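PDB 3UFI: hypothetical protein BACOVA_04980 from Bacteroides ovatus, which probably serves as a fimbrillin-like subunit of cell-surface pili and may act in cell adhesion. Local coordinates for residues I122-Q127 / E208-D212; N99-P103 / P133-F139; G19-E23 / A33-W38; L184-F190 / L227-M232. All blocks are in the same frame, centred on the assembly; numbering follows the deposited sequence.

Overall arrangement
Contacts 2 and 4 are buried, while contacts 1 and 3 are partly buried. Contacts 2 and 3 reach the same mixed sheet, and their centres are about 12 Å apart. Both rest on paired backbone bonds, and L138 of contact 2 packs on I21 and W38 of contact 3. Contacts 1 and 4 lie mainly in loops. Contact 1 has no direct hydrogen bond between its segments and uses a water instead. Contact 4 uses a glutamine side chain where the sheet uses backbone. I122 and L186 join these two contacts. F190 carries contact 4 onto F137 of contact 2, and I135 links contacts 1 and 2. Contacts 1 and 3 lie on opposite sides of the chain's centre.

Contact 1 of 4, residues I122-Q127 / E208-D212; sequences ISGADQ and ELSMD
L209 lies over one face of the peptide group between S123 and G124. Its CD1 sits 3.6 Å from S123 C, and its CG is at the same height above the plane, close to G124 N. A water lies at the edge of this peptide, near its plane. It accepts from G124 N at 2.9 Å and from S210 N at 3.2 Å, and so ties the two backbones where no direct hydrogen bond does. The Q127 amide is turned to other partners: OE1 takes bonds from I226 N and Q132 NE2. Lacking a CB, G124 can press close to segment 208-212. Its CA meets S210 O at 3.2 Å in a nearly straight CA-H...O contact (171°). M211, a selenomethionine, bends at its last torsion (chi3 -68°), and its SE rests against Q127 CB at 3.8 Å. I122 CG2 lies alongside L209 CD1. The carboxylate of D126 fixes the loop from within: S123 N donates to OD2 on the anti side at 3.0 Å. Residues 123-126 and 124-127 form two overlapping type I beta turns, here set against an extended segment of the fimbrillin-like fold.

Contact 2 of 4, residues N99-P103 / P133-F139; sequences NAYYP and PQIDFLF
Y102 and L138 form an antiparallel hydrogen-bonded pair. Y102 N donates to L138 O at 3.1 Å, and L138 N donates to Y102 O at 2.9 Å. The second bond is the straighter (168°). Y101 and F139 follow as a non-hydrogen-bonded pair. CA-H...O contacts fill in between the bonds, such as Y101 CA to L138 O at 3.2 Å. These pairs join strand 95-102 to strand 138-146.

The apolar contacts lie on both sides of this backbone. On one side, Y102 and L138 run side by side, with Y102 CD1 3.7 Å from L138 CG. The Y102 ring leaves with its CG opposite the backbone N (chi1 165°), which carries it along the chain toward P133. P103, which follows a cis peptide bond, lays its CB over the centre of one ring face. P103 CD meets F137 CD1 at 3.5 Å, and the two side chains cross at about a right angle. F137 in turn stacks on F190.

Polar contacts gather around the Y102 ring. D136 O lies at its edge, 3.4 Å from CD1. Y102 OH is 2.7 Å from a water that donates to Q134 OE1, and it makes at most a weak bond to P133 O. Replacing Y102 by alanine would probably take away the face under P103 CB and the ring atoms that L138 packs against, and leave the water without its hydroxyl partner. The chemistry implies a strand end pinned by backbone bonds, with a tyrosine carrying the join into the turn beyond.

Contact 3 of 4, residues G19-E23 / A33-W38; sequences GNINE and AVGAAW
I21 and V34 pair across an antiparallel beta hairpin made by strands 16-25 and 30-34. I21 N donates to V34 O at 2.7 Å, and V34 N returns a bond to I21 O at 2.9 Å. The next pair, N22 with A33, is a non-hydrogen-bonded one. N22 OD1 touches A33 CB there, while ND2 bonds to D154 of the neighbouring strand.

The I21 side chain reaches from the hairpin to W38. CB stands near V34 O, at 3.9 Å. CG1 lies 3.5 Å from W38 CZ2. The chain then runs on extended (chi2 167°) and sets CD1 squarely over the six-membered ring, only 5° off its normal. This is a CH-pi contact, and CD1 is 3.5 Å from the ring centroid. The same methyl also packs on L138, which touches W38 as well. F76 and F155 meet W38 edge-to-face. A leucine in place of W38 would probably leave G19 O without its indole donor and strip the flat cover from I21 CD1. That bond runs from W38 NE1 to G19 O at 2.9 Å. The oxygen lies close to the indole plane, but the nitrogen stands 65° above the carbonyl plane.

Contact 4 of 4, residues L184-F190 / L227-M232; sequences LQLEGSF and LFPQDM
L227 touches two leucines of the other segment, one with each methyl. Its CD1 meets L184 CD1 at 3.8 Å, and its CD2 meets L186 CD2 at 4.0 Å. L184 spreads further: its other methyl, CD2, lies against CG of M232, a selenomethionine. The neighbouring F228 turns its ring under the backbone of 188-189. G188 C stands over the centre of one face, and S189 N is 3.4 Å above it, nearer the rim. G188 CA makes a CH-pi contact, 3.6 Å from the F228 ring centroid. A CB on G188 would collide with this ring. L186 O lies at the ring edge.

The segment then enters strand 189-191, the middle of a small three-stranded antiparallel sheet in the fimbrillin-like fold. Strand 230-231 pairs with 255-256. The direct hydrogen bonds to 184-190 come from a side chain.

That side chain is Q230. Its CG lies between backbone N and carbonyl carbon (chi1 64°), and the chain then extends toward Q185. OE1 accepts from Q185 N at 2.9 Å, and NE2 donates to Q185 O at 2.8 Å. NE2 also donates to F228 O at 3.0 Å, nearly straight (172°) and in the amide plane, which fixes the rotation of the amide. Between the segments, a water donates to Q185 O and accepts from F228 N.

Contact 1 of 4, residues I122-Q127 / E208-D212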
loop_
_atom_site.group_PDB
_atom_site.type_symbol
_atom_site.label_atom_id
_atom_site.label_comp_id
_atom_site.label_asym_id
_atom_site.label_seq_id
_atom_site.Cartn_x
_atom_site.Cartn_y
_atom_site.Cartn_z
ATOM N N ILE A 122 0.935 3.971 12.111
ATOM C CA ILE A 122 1.969 4.462 11.202
ATOM C C ILE A 122 2.888 5.444 11.945
ATOM O O ILE A 122 2.404 6.297 12.689
ATOM C CB ILE A 122 1.312 5.147 9.934
ATOM C CG1 ILE A 122 0.336 4.238 9.119
ATOM C CG2 ILE A 122 2.313 5.874 9.027
ATOM C CD1 ILE A 122 0.833 2.936 8.645
ATOM N N SER A 123 4.204 5.344 11.704
ATOM C CA SER A 123 5.213 6.278 12.223
ATOM C C SER A 123 6.095 6.708 11.056
ATOM O O SER A 123 5.928 6.183 9.960
ATOM C CB SER A 123 6.026 5.649 13.359
ATOM O OG SER A 123 6.970 4.691 12.907
ATOM N N GLY A 124 7.002 7.653 11.283
ATOM C CA GLY A 124 7.941 8.129 10.269
ATOM C C GLY A 124 8.983 7.084 9.960
ATOM O O GLY A 124 9.486 7.023 8.838
ATOM N N ALA A 125 9.271 6.207 10.940
ATOM C CA ALA A 125 10.208 5.089 10.796
ATOM C C ALA A 125 9.691 4.087 9.743
ATOM O O ALA A 125 10.493 3.369 9.151
ATOM C CB ALA A 125 10.411 4.388 12.137
ATOM N N ASP A 126 8.360 4.061 9.508
ATOM C CA ASP A 126 7.738 3.212 8.484
ATOM C C ASP A 126 7.916 3.766 7.080
ATOM O O ASP A 126 7.509 3.106 6.129
ATOM C CB ASP A 126 6.231 3.104 8.747
ATOM C CG ASP A 126 5.861 2.255 9.931
ATOM O OD1 ASP A 126 6.451 1.162 10.080
ATOM O OD2 ASP A 126 4.928 2.646 10.672
ATOM N N GLN A 127 8.460 4.992 6.938
ATOM C CA GLN A 127 8.512 5.679 5.650
ATOM C C GLN A 127 9.849 5.568 4.952
ATOM O O GLN A 127 10.020 6.175 3.907
ATOM C CB GLN A 127 8.089 7.161 5.797
ATOM C CG GLN A 127 6.782 7.346 6.581
ATOM C CD GLN A 127 5.551 6.725 5.945
ATOM O OE1 GLN A 127 5.469 6.473 4.738
ATOM N NE2 GLN A 127 4.500 6.589 6.730
ATOM N N GLU A 208 2.189 12.914 16.309
ATOM C CA GLU A 208 3.352 13.456 15.646
ATOM C C GLU A 208 4.044 12.389 14.835
ATOM O O GLU A 208 4.360 11.331 15.364
ATOM C CB GLU A 208 4.318 14.047 16.690
ATOM C CG GLU A 208 5.442 14.891 16.112
ATOM C CD GLU A 208 6.417 15.363 17.175
ATOM O OE1 GLU A 208 6.050 16.271 17.957
ATOM O OE2 GLU A 208 7.532 14.795 17.255
ATOM N N LEU A 209 4.277 12.666 13.552
ATOM C CA LEU A 209 5.049 11.806 12.670
ATOM C C LEU A 209 6.298 12.608 12.295
ATOM O O LEU A 209 6.182 13.790 11.969
ATOM C CB LEU A 209 4.212 11.356 11.439
ATOM C CG LEU A 209 4.915 10.487 10.399
ATOM C CD1 LEU A 209 3.976 9.421 9.857
ATOM C CD2 LEU A 209 5.485 11.339 9.253
ATOM N N SER A 210 7.483 12.006 12.397
ATOM C CA SER A 210 8.715 12.721 12.066
ATOM C C SER A 210 9.637 11.870 11.229
ATOM O O SER A 210 9.630 10.646 11.346
ATOM C CB SER A 210 9.437 13.227 13.315
ATOM O OG SER A 210 9.916 12.190 14.148
HETATM N N MSE A 211 10.389 12.516 10.335
HETATM C CA MSE A 211 11.315 11.824 9.431
HETATM C C MSE A 211 12.538 12.651 9.173
HETATM O O MSE A 211 12.418 13.860 9.004
HETATM C CB MSE A 211 10.671 11.568 8.039
HETATM C CG MSE A 211 9.391 10.778 8.009
HETATM SE SE MSE A 211 8.618 10.913 6.214
HETATM C CE MSE A 211 8.126 12.850 6.254
ATOM N N ASP A 212 13.678 12.000 8.986
ATOM C CA ASP A 212 14.895 12.664 8.545
ATOM C C ASP A 212 14.926 12.600 7.025
ATOM O O ASP A 212 14.764 11.514 6.481
ATOM C CB ASP A 212 16.140 12.017 9.167
ATOM C CG ASP A 212 16.213 12.220 10.667
ATOM O OD1 ASP A 212 16.220 13.378 11.105
ATOM O OD2 ASP A 212 16.249 11.219 11.397
HETATM O O HOH W 1 7.202 9.181 13.780
#

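Contact 2 of 4, residues N99-P103 / P133-F139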
loop_
_atom_site.group_PDB
_atom_site.type_symbol
_atom_site.label_atom_id
_atom_site.label_comp_id
_atom_site.label_asym_id
_atom_site.label_seq_id
_atom_site.Cartn_x
_atom_site.Cartn_y
_atom_site.Cartn_z
ATOM N N ASN A 99 -9.902 -13.532 -3.435
ATOM C CA ASN A 99 -9.376 -12.250 -2.944
ATOM C C ASN A 99 -7.910 -12.387 -2.694
ATOM O O ASN A 99 -7.467 -13.489 -2.359
ATOM C CB ASN A 99 -10.043 -11.812 -1.620
ATOM C CG ASN A 99 -11.528 -11.683 -1.635
ATOM O OD1 ASN A 99 -12.122 -11.094 -2.538
ATOM N ND2 ASN A 99 -12.154 -12.188 -0.590
ATOM N N ALA A 100 -7.151 -11.311 -2.801
ATOM C CA ALA A 100 -5.740 -11.382 -2.478
ATOM C C ALA A 100 -5.297 -10.057 -1.891
ATOM O O ALA A 100 -5.936 -9.037 -2.128
ATOM C CB ALA A 100 -4.921 -11.750 -3.716
ATOM N N TYR A 101 -4.234 -10.076 -1.074
ATOM C CA TYR A 101 -3.734 -8.838 -0.483
ATOM C C TYR A 101 -2.236 -8.935 -0.316
ATOM O O TYR A 101 -1.684 -10.019 -0.293
ATOM C CB TYR A 101 -4.430 -8.547 0.867
ATOM C CG TYR A 101 -3.881 -9.409 1.979
ATOM C CD1 TYR A 101 -4.352 -10.709 2.178
ATOM C CD2 TYR A 101 -2.825 -8.966 2.776
ATOM C CE1 TYR A 101 -3.806 -11.529 3.156
ATOM C CE2 TYR A 101 -2.266 -9.787 3.755
ATOM C CZ TYR A 101 -2.759 -11.069 3.939
ATOM O OH TYR A 101 -2.209 -11.887 4.897
ATOM N N TYR A 102 -1.593 -7.792 -0.186
ATOM C CA TYR A 102 -0.167 -7.625 0.065
ATOM C C TYR A 102 -0.024 -6.574 1.174
ATOM O O TYR A 102 -0.816 -5.643 1.169
ATOM C CB TYR A 102 0.552 -7.172 -1.238
ATOM C CG TYR A 102 1.947 -6.621 -1.011
ATOM C CD1 TYR A 102 2.143 -5.290 -0.629
ATOM C CD2 TYR A 102 3.073 -7.440 -1.127
ATOM C CE1 TYR A 102 3.414 -4.800 -0.336
ATOM C CE2 TYR A 102 4.351 -6.956 -0.838
ATOM C CZ TYR A 102 4.512 -5.641 -0.432
ATOM O OH TYR A 102 5.763 -5.147 -0.177
ATOM N N PRO A 103 0.987 -6.606 2.074
ATOM C CA PRO A 103 1.979 -7.676 2.300
ATOM C C PRO A 103 1.383 -8.795 3.151
ATOM O O PRO A 103 0.693 -8.539 4.157
ATOM C CB PRO A 103 3.130 -6.956 3.041
ATOM C CG PRO A 103 2.583 -5.617 3.512
ATOM C CD PRO A 103 1.132 -5.525 3.074
ATOM N N PRO A 133 7.303 -0.372 2.002
ATOM C CA PRO A 133 6.502 -1.448 1.377
ATOM C C PRO A 133 5.670 -2.291 2.371
ATOM O O PRO A 133 4.677 -2.891 1.958
ATOM C CB PRO A 133 7.573 -2.322 0.696
ATOM C CG PRO A 133 8.720 -1.390 0.434
ATOM C CD PRO A 133 8.742 -0.573 1.710
ATOM N N GLN A 134 6.032 -2.317 3.676
ATOM C CA GLN A 134 5.281 -3.102 4.667
ATOM C C GLN A 134 3.968 -2.421 5.111
ATOM O O GLN A 134 3.132 -3.068 5.746
ATOM C CB GLN A 134 6.149 -3.465 5.902
ATOM C CG GLN A 134 7.529 -4.058 5.576
ATOM C CD GLN A 134 7.539 -5.080 4.459
ATOM O OE1 GLN A 134 6.747 -6.036 4.432
ATOM N NE2 GLN A 134 8.469 -4.908 3.520
ATOM N N ILE A 135 3.761 -1.155 4.763
ATOM C CA ILE A 135 2.495 -0.484 5.081
ATOM C C ILE A 135 1.753 -0.127 3.784
ATOM O O ILE A 135 0.704 0.503 3.840
ATOM C CB ILE A 135 2.678 0.755 6.009
ATOM C CG1 ILE A 135 3.701 1.773 5.419
ATOM C CG2 ILE A 135 3.046 0.285 7.434
ATOM C CD1 ILE A 135 3.554 3.237 5.933
ATOM N N ASP A 136 2.296 -0.532 2.625
ATOM C CA ASP A 136 1.681 -0.267 1.325
ATOM C C ASP A 136 0.715 -1.393 0.978
ATOM O O ASP A 136 0.997 -2.216 0.114
ATOM C CB ASP A 136 2.766 -0.105 0.253
ATOM C CG ASP A 136 2.307 0.475 -1.076
ATOM O OD1 ASP A 136 1.120 0.935 -1.167
ATOM O OD2 ASP A 136 3.129 0.513 -2.013
ATOM N N PHE A 137 -0.431 -1.418 1.669
ATOM C CA PHE A 137 -1.450 -2.444 1.547
ATOM C C PHE A 137 -2.144 -2.417 0.201
ATOM O O PHE A 137 -2.614 -1.365 -0.256
ATOM C CB PHE A 137 -2.470 -2.350 2.680
ATOM C CG PHE A 137 -1.881 -2.610 4.046
ATOM C CD1 PHE A 137 -1.620 -3.911 4.474
ATOM C CD2 PHE A 137 -1.666 -1.564 4.940
ATOM C CE1 PHE A 137 -1.104 -4.157 5.745
ATOM C CE2 PHE A 137 -1.166 -1.813 6.223
ATOM C CZ PHE A 137 -0.884 -3.105 6.613
ATOM N N LEU A 138 -2.155 -3.602 -0.450
ATOM C CA LEU A 138 -2.758 -3.829 -1.761
ATOM C C LEU A 138 -3.883 -4.803 -1.625
ATOM O O LEU A 138 -3.810 -5.678 -0.778
ATOM C CB LEU A 138 -1.734 -4.380 -2.785
ATOM C CG LEU A 138 -0.362 -3.712 -2.913
ATOM C CD1 LEU A 138 0.459 -4.388 -3.990
ATOM C CD2 LEU A 138 -0.483 -2.260 -3.255
ATOM N N PHE A 139 -4.928 -4.666 -2.447
ATOM C CA PHE A 139 -6.031 -5.617 -2.429
ATOM C C PHE A 139 -6.468 -5.922 -3.843
ATOM O O PHE A 139 -6.435 -5.043 -4.700
ATOM C CB PHE A 139 -7.214 -5.084 -1.603
ATOM C CG PHE A 139 -8.468 -5.937 -1.661
ATOM C CD1 PHE A 139 -8.620 -7.040 -0.821
ATOM C CD2 PHE A 139 -9.486 -5.652 -2.576
ATOM C CE1 PHE A 139 -9.776 -7.829 -0.880
ATOM C CE2 PHE A 139 -10.637 -6.437 -2.631
ATOM C CZ PHE A 139 -10.775 -7.522 -1.785
HETATM O O HOH W 2 7.080 -6.571 1.730
#

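Contact 3 of 4, residues G19-E23 / A33-W38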
loop_
_atom_site.group_PDB
_atom_site.type_symbol
_atom_site.label_atom_id
_atom_site.label_comp_id
_atom_site.label_asym_id
_atom_site.label_seq_id
_atom_site.Cartn_x
_atom_site.Cartn_y
_atom_site.Cartn_z
ATOM N N GLY A 19 -0.085 -11.396 -10.734
ATOM C CA GLY A 19 -0.558 -10.145 -10.177
ATOM C C GLY A 19 -0.074 -8.928 -10.934
ATOM O O GLY A 19 1.104 -8.834 -11.300
ATOM N N ASN A 20 -1.006 -7.990 -11.161
ATOM C CA ASN A 20 -0.758 -6.642 -11.691
ATOM C C ASN A 20 -0.949 -5.670 -10.558
ATOM O O ASN A 20 -1.750 -5.939 -9.660
ATOM C CB ASN A 20 -1.744 -6.284 -12.816
ATOM C CG ASN A 20 -1.470 -6.856 -14.157
ATOM O OD1 ASN A 20 -0.356 -6.799 -14.662
ATOM N ND2 ASN A 20 -2.526 -7.291 -14.827
ATOM N N ILE A 21 -0.258 -4.543 -10.581
ATOM C CA ILE A 21 -0.498 -3.470 -9.607
ATOM C C ILE A 21 -0.925 -2.246 -10.396
ATOM O O ILE A 21 -0.280 -1.937 -11.395
ATOM C CB ILE A 21 0.704 -3.171 -8.669
ATOM C CG1 ILE A 21 1.146 -4.444 -7.908
ATOM C CG2 ILE A 21 0.329 -2.050 -7.671
ATOM C CD1 ILE A 21 2.532 -4.324 -7.185
ATOM N N ASN A 22 -2.015 -1.561 -9.987
ATOM C CA ASN A 22 -2.432 -0.331 -10.687
ATOM C C ASN A 22 -1.693 0.842 -10.110
ATOM O O ASN A 22 -1.850 1.160 -8.928
ATOM C CB ASN A 22 -3.941 -0.088 -10.625
ATOM C CG ASN A 22 -4.734 -1.161 -11.314
ATOM O OD1 ASN A 22 -4.225 -1.880 -12.169
ATOM N ND2 ASN A 22 -5.995 -1.283 -10.962
ATOM N N GLU A 23 -0.850 1.462 -10.929
ATOM C CA GLU A 23 -0.067 2.607 -10.493
ATOM C C GLU A 23 0.476 3.383 -11.668
ATOM O O GLU A 23 0.488 2.902 -12.801
ATOM C CB GLU A 23 1.080 2.188 -9.548
ATOM C CG GLU A 23 1.984 1.094 -10.083
ATOM C CD GLU A 23 3.034 0.666 -9.079
ATOM O OE1 GLU A 23 2.686 0.456 -7.894
ATOM O OE2 GLU A 23 4.212 0.544 -9.481
ATOM N N ALA A 33 -2.008 -1.069 -15.328
ATOM C CA ALA A 33 -1.919 -2.338 -14.609
ATOM C C ALA A 33 -0.535 -2.820 -14.976
ATOM O O ALA A 33 -0.234 -2.938 -16.167
ATOM C CB ALA A 33 -3.012 -3.302 -15.058
ATOM N N VAL A 34 0.335 -3.006 -13.992
ATOM C CA VAL A 34 1.702 -3.397 -14.291
ATOM C C VAL A 34 2.142 -4.548 -13.370
ATOM O O VAL A 34 1.937 -4.528 -12.149
ATOM C CB VAL A 34 2.671 -2.174 -14.282
ATOM C CG1 VAL A 34 2.857 -1.567 -12.881
ATOM C CG2 VAL A 34 4.003 -2.522 -14.934
ATOM N N GLY A 35 2.693 -5.571 -14.002
ATOM C CA GLY A 35 3.150 -6.758 -13.302
ATOM C C GLY A 35 4.648 -6.819 -13.140
ATOM O O GLY A 35 5.156 -7.796 -12.599
ATOM N N ALA A 36 5.370 -5.794 -13.602
ATOM C CA ALA A 36 6.824 -5.808 -13.541
ATOM C C ALA A 36 7.368 -4.880 -12.438
ATOM O O ALA A 36 8.571 -4.637 -12.400
ATOM C CB ALA A 36 7.403 -5.448 -14.910
ATOM N N ALA A 37 6.508 -4.463 -11.484
ATOM C CA ALA A 37 6.847 -3.581 -10.362
ATOM C C ALA A 37 6.771 -4.290 -8.981
ATOM O O ALA A 37 6.533 -3.624 -7.970
ATOM C CB ALA A 37 5.907 -2.386 -10.361
ATOM N N TRP A 38 6.929 -5.623 -8.937
ATOM C CA TRP A 38 6.945 -6.358 -7.667
ATOM C C TRP A 38 8.384 -6.476 -7.200
ATOM O O TRP A 38 9.279 -6.604 -8.041
ATOM C CB TRP A 38 6.352 -7.789 -7.837
ATOM C CG TRP A 38 4.879 -7.855 -8.099
ATOM C CD1 TRP A 38 4.272 -8.035 -9.305
ATOM C CD2 TRP A 38 3.828 -7.754 -7.128
ATOM N NE1 TRP A 38 2.904 -8.044 -9.149
ATOM C CE2 TRP A 38 2.605 -7.913 -7.818
ATOM C CE3 TRP A 38 3.799 -7.568 -5.733
ATOM C CZ2 TRP A 38 1.370 -7.889 -7.164
ATOM C CZ3 TRP A 38 2.575 -7.567 -5.078
ATOM C CH2 TRP A 38 1.377 -7.708 -5.790
#

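Contact 4 of 4, residues L184-F190 / L227-M232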
loop_
_atom_site.group_PDB
_atom_site.type_symbol
_atom_site.label_atom_id
_atom_site.label_comp_id
_atom_site.label_asym_id
_atom_site.label_seq_id
_atom_site.Cartn_x
_atom_site.Cartn_y
_atom_site.Cartn_z
ATOM N N LEU A 184 -2.283 14.309 12.526
ATOM C CA LEU A 184 -2.873 13.331 11.600
ATOM C C LEU A 184 -3.313 12.092 12.374
ATOM O O LEU A 184 -2.736 11.799 13.426
ATOM C CB LEU A 184 -1.881 12.926 10.498
ATOM C CG LEU A 184 -1.496 13.995 9.484
ATOM C CD1 LEU A 184 -0.247 13.569 8.731
ATOM C CD2 LEU A 184 -2.642 14.282 8.523
ATOM N N GLN A 185 -4.312 11.349 11.864
ATOM C CA GLN A 185 -4.695 10.103 12.519
ATOM C C GLN A 185 -3.716 9.022 12.016
ATOM O O GLN A 185 -3.772 8.612 10.856
ATOM C CB GLN A 185 -6.176 9.746 12.275
ATOM C CG GLN A 185 -6.570 8.381 12.864
ATOM C CD GLN A 185 -6.463 8.235 14.378
ATOM O OE1 GLN A 185 -5.461 7.726 14.918
ATOM N NE2 GLN A 185 -7.538 8.587 15.079
ATOM N N LEU A 186 -2.788 8.603 12.892
ATOM C CA LEU A 186 -1.727 7.667 12.540
ATOM C C LEU A 186 -2.132 6.205 12.674
ATOM O O LEU A 186 -1.543 5.334 12.023
ATOM C CB LEU A 186 -0.486 7.968 13.382
ATOM C CG LEU A 186 0.068 9.414 13.235
ATOM C CD1 LEU A 186 1.336 9.590 14.042
ATOM C CD2 LEU A 186 0.324 9.768 11.775
ATOM N N GLU A 187 -3.170 5.940 13.455
ATOM C CA GLU A 187 -3.658 4.579 13.616
ATOM C C GLU A 187 -4.799 4.284 12.638
ATOM O O GLU A 187 -5.648 5.133 12.383
ATOM C CB GLU A 187 -4.125 4.373 15.069
ATOM C CG GLU A 187 -4.334 2.918 15.454
ATOM C CD GLU A 187 -4.863 2.682 16.857
ATOM O OE1 GLU A 187 -4.866 3.633 17.673
ATOM O OE2 GLU A 187 -5.256 1.528 17.145
ATOM N N GLY A 188 -4.857 3.049 12.181
ATOM C CA GLY A 188 -5.914 2.598 11.300
ATOM C C GLY A 188 -5.909 1.102 11.110
ATOM O O GLY A 188 -5.253 0.367 11.854
ATOM N N SER A 189 -6.674 0.643 10.122
ATOM C CA SER A 189 -6.799 -0.775 9.864
ATOM C C SER A 189 -7.013 -1.060 8.390
ATOM O O SER A 189 -7.521 -0.205 7.653
ATOM C CB SER A 189 -7.942 -1.362 10.690
ATOM O OG SER A 189 -9.215 -0.888 10.285
ATOM N N PHE A 190 -6.581 -2.262 7.965
ATOM C CA PHE A 190 -6.764 -2.757 6.619
ATOM C C PHE A 190 -7.524 -4.064 6.703
ATOM O O PHE A 190 -7.131 -4.967 7.439
ATOM C CB PHE A 190 -5.428 -2.914 5.882
ATOM C CG PHE A 190 -5.516 -3.663 4.562
ATOM C CD1 PHE A 190 -6.136 -3.087 3.452
ATOM C CD2 PHE A 190 -4.904 -4.899 4.406
ATOM C CE1 PHE A 190 -6.168 -3.749 2.226
ATOM C CE2 PHE A 190 -4.935 -5.561 3.175
ATOM C CZ PHE A 190 -5.556 -4.972 2.086
ATOM N N LEU A 227 -0.139 6.742 4.553
ATOM C CA LEU A 227 -1.034 6.840 5.706
ATOM C C LEU A 227 -2.296 6.075 5.469
ATOM O O LEU A 227 -2.618 5.791 4.321
ATOM C CB LEU A 227 -1.463 8.331 5.906
ATOM C CG LEU A 227 -0.461 9.353 6.393
ATOM C CD1 LEU A 227 -1.079 10.712 6.371
ATOM C CD2 LEU A 227 -0.007 9.053 7.825
ATOM N N PHE A 228 -3.101 5.880 6.523
ATOM C CA PHE A 228 -4.424 5.332 6.341
ATOM C C PHE A 228 -5.324 6.424 5.767
ATOM O O PHE A 228 -5.198 7.589 6.169
ATOM C CB PHE A 228 -5.001 4.756 7.645
ATOM C CG PHE A 228 -4.410 3.412 7.991
ATOM C CD1 PHE A 228 -4.858 2.254 7.361
ATOM C CD2 PHE A 228 -3.422 3.297 8.967
ATOM C CE1 PHE A 228 -4.291 1.012 7.660
ATOM C CE2 PHE A 228 -2.865 2.052 9.280
ATOM C CZ PHE A 228 -3.307 0.914 8.629
ATOM N N PRO A 229 -6.188 6.083 4.787
ATOM C CA PRO A 229 -7.103 7.090 4.222
ATOM C C PRO A 229 -7.911 7.785 5.319
ATOM O O PRO A 229 -8.368 7.139 6.259
ATOM C CB PRO A 229 -8.002 6.252 3.286
ATOM C CG PRO A 229 -7.131 5.120 2.884
ATOM C CD PRO A 229 -6.413 4.758 4.155
ATOM N N GLN A 230 -8.065 9.107 5.205
ATOM C CA GLN A 230 -8.724 9.936 6.220
ATOM C C GLN A 230 -9.022 11.331 5.724
ATOM O O GLN A 230 -8.310 11.872 4.878
ATOM C CB GLN A 230 -7.795 10.069 7.472
ATOM C CG GLN A 230 -6.456 10.803 7.198
ATOM C CD GLN A 230 -5.483 10.679 8.329
ATOM O OE1 GLN A 230 -5.417 11.543 9.189
ATOM N NE2 GLN A 230 -4.732 9.581 8.385
ATOM N N ASP A 231 -10.008 11.958 6.335
ATOM C CA ASP A 231 -10.260 13.368 6.080
ATOM C C ASP A 231 -9.338 14.115 7.050
ATOM O O ASP A 231 -9.446 13.919 8.268
ATOM C CB ASP A 231 -11.749 13.722 6.265
ATOM C CG ASP A 231 -12.168 15.056 5.675
ATOM O OD1 ASP A 231 -11.360 15.668 4.952
ATOM O OD2 ASP A 231 -13.311 15.468 5.909
HETATM N N MSE A 232 -8.358 14.861 6.527
HETATM C CA MSE A 232 -7.418 15.570 7.410
HETATM C C MSE A 232 -8.160 16.514 8.369
HETATM O O MSE A 232 -9.165 17.092 7.945
HETATM C CB MSE A 232 -6.399 16.384 6.605
HETATM C CG MSE A 232 -5.333 15.536 5.932
HETATM SE SE MSE A 232 -4.421 16.588 4.557
HETATM C CE MSE A 232 -3.088 17.480 5.676
HETATM O O HOH W 3 -2.519 6.659 9.339
#